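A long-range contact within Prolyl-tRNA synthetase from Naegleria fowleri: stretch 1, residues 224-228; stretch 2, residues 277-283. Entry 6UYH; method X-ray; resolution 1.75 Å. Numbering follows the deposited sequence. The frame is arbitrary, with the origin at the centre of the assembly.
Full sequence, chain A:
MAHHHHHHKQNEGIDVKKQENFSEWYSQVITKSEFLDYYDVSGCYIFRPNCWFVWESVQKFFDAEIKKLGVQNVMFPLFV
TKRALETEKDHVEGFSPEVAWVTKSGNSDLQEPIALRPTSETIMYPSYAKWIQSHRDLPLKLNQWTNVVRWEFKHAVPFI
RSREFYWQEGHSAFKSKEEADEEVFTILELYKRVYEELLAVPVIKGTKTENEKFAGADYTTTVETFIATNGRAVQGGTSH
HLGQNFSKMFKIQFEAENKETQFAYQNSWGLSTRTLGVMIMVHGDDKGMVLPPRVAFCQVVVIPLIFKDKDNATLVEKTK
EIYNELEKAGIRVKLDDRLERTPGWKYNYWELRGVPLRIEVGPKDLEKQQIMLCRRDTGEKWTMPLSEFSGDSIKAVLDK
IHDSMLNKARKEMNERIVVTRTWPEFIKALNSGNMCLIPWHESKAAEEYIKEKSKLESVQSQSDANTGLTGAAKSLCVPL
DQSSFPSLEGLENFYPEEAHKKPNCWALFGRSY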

# COMPACT_ATOMS: atom_id res chain seq x y z
N GLU A 224 -1.43 3.37 -25.21
CA GLU A 224 -1.79 2.07 -25.78
C GLU A 224 -0.57 1.18 -25.86
O GLU A 224 0.53 1.64 -26.20
CB GLU A 224 -2.39 2.25 -27.17
CG GLU A 224 -3.73 2.97 -27.15
CD GLU A 224 -4.78 2.19 -26.38
OE1 GLU A 224 -5.08 1.05 -26.80
OE2 GLU A 224 -5.28 2.71 -25.36
N THR A 225 -0.76 -0.10 -25.54
CA THR A 225 0.27 -1.12 -25.65
C THR A 225 -0.24 -2.23 -26.56
O THR A 225 -1.43 -2.28 -26.90
CB THR A 225 0.68 -1.70 -24.29
OG1 THR A 225 -0.45 -2.35 -23.69
CG2 THR A 225 1.17 -0.59 -23.33
N PHE A 226 0.67 -3.11 -26.97
CA PHE A 226 0.35 -4.06 -28.03
C PHE A 226 0.88 -5.45 -27.71
O PHE A 226 2.05 -5.61 -27.37
CB PHE A 226 0.94 -3.59 -29.36
CG PHE A 226 0.67 -4.51 -30.52
CD1 PHE A 226 -0.63 -4.71 -30.98
CD2 PHE A 226 1.72 -5.16 -31.16
CE1 PHE A 226 -0.88 -5.55 -32.07
CE2 PHE A 226 1.47 -5.99 -32.27
CZ PHE A 226 0.16 -6.18 -32.71
N ILE A 227 0.01 -6.45 -27.85
CA ILE A 227 0.38 -7.85 -27.63
C ILE A 227 0.56 -8.49 -29.01
O ILE A 227 -0.42 -8.82 -29.67
CB ILE A 227 -0.66 -8.58 -26.78
CG1 ILE A 227 -0.99 -7.77 -25.52
CG2 ILE A 227 -0.14 -10.00 -26.41
CD1 ILE A 227 0.21 -7.36 -24.66
N ALA A 228 1.81 -8.71 -29.41
CA ALA A 228 2.09 -9.20 -30.76
C ALA A 228 1.57 -10.62 -31.00
O ALA A 228 1.21 -10.96 -32.13
CB ALA A 228 3.59 -9.15 -31.04
N GLY A 277 0.50 -7.66 -16.40
CA GLY A 277 0.06 -8.56 -17.47
C GLY A 277 0.66 -8.19 -18.81
O GLY A 277 1.10 -9.06 -19.57
N VAL A 278 0.68 -6.89 -19.12
CA VAL A 278 1.28 -6.44 -20.37
C VAL A 278 2.75 -6.84 -20.42
O VAL A 278 3.23 -7.40 -21.41
CB VAL A 278 1.12 -4.91 -20.52
CG1 VAL A 278 1.84 -4.44 -21.78
CG2 VAL A 278 -0.36 -4.56 -20.62
N MET A 279 3.47 -6.58 -19.32
CA MET A 279 4.88 -6.93 -19.23
C MET A 279 5.11 -8.40 -19.56
O MET A 279 6.00 -8.74 -20.35
CB MET A 279 5.39 -6.61 -17.81
CG MET A 279 6.88 -6.88 -17.60
SD MET A 279 7.29 -6.83 -15.83
CE MET A 279 6.54 -8.35 -15.23
N ILE A 280 4.30 -9.28 -18.98
CA ILE A 280 4.47 -10.71 -19.17
C ILE A 280 4.09 -11.12 -20.59
O ILE A 280 4.81 -11.89 -21.24
CB ILE A 280 3.66 -11.48 -18.12
CG1 ILE A 280 4.19 -11.15 -16.72
CG2 ILE A 280 3.67 -12.98 -18.43
CD1 ILE A 280 3.32 -11.71 -15.60
N MET A 281 2.94 -10.64 -21.09
CA MET A 281 2.52 -11.02 -22.44
C MET A 281 3.50 -10.53 -23.49
O MET A 281 3.67 -11.19 -24.53
CB MET A 281 1.12 -10.49 -22.74
CG MET A 281 0.02 -11.22 -21.99
SD MET A 281 -1.61 -10.50 -22.37
CE MET A 281 -2.66 -11.59 -21.41
N VAL A 282 4.12 -9.37 -23.28
CA VAL A 282 5.06 -8.84 -24.26
C VAL A 282 6.38 -9.62 -24.22
O VAL A 282 6.88 -10.07 -25.26
CB VAL A 282 5.29 -7.33 -24.04
CG1 VAL A 282 6.44 -6.83 -24.92
CG2 VAL A 282 4.02 -6.54 -24.34
N HIS A 283 6.94 -9.83 -23.02
CA HIS A 283 8.32 -10.31 -22.91
C HIS A 283 8.47 -11.80 -22.61
O HIS A 283 9.55 -12.35 -22.85
CB HIS A 283 9.06 -9.56 -21.80
CG HIS A 283 9.20 -8.10 -22.04
ND1 HIS A 283 9.74 -7.57 -23.19
CD2 HIS A 283 8.90 -7.04 -21.24
CE1 HIS A 283 9.75 -6.25 -23.10
NE2 HIS A 283 9.24 -5.91 -21.94

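How do the two backbones meet? Strand 224-227 runs across helix 277-283 at 39°, their axes 8.3 Å apart at closest approach. No hydrogen bond links the two stretches; within the helix Val282 N donates to Val278 O at 2.9 Å.

Which side chain does most to fill the gap? Ile227 does, although its CA-to-CB bond points sideways. With chi1 and chi2 both m, its end comes nearer the helix, and Ile227 CD1 lies 3.8 Å from Met281 CB, 3.9 Å from Val282 CG2 and 4.4 Å from Val278 CG1. One methyl thus touches three apolar side chains.

How do the helix side chains accommodate it? Val278 and Val282 are both t, the usual valine rotamer in a helix, which keeps the methyls clear of the preceding turn of backbone. Both Val278 methyls lie near Thr225 OG1; Val282 CG2 is the branch nearer the strand. Met281 starts toward the strand, but its m, t, t chain leads the end away, leaving CB as its closest point to Ile227.

What do the neighbours of Ile227 contribute? The CA-to-CB bond of Thr225 points toward the helix, with chi1 p; Thr225 OG1, hydrogen-bonded elsewhere in the structure, is 3.6 Å from Val278 CG1, a van der Waals contact. That of Phe226 points away, yet Phe226 O lies 3.7 Å from Val282 CG2.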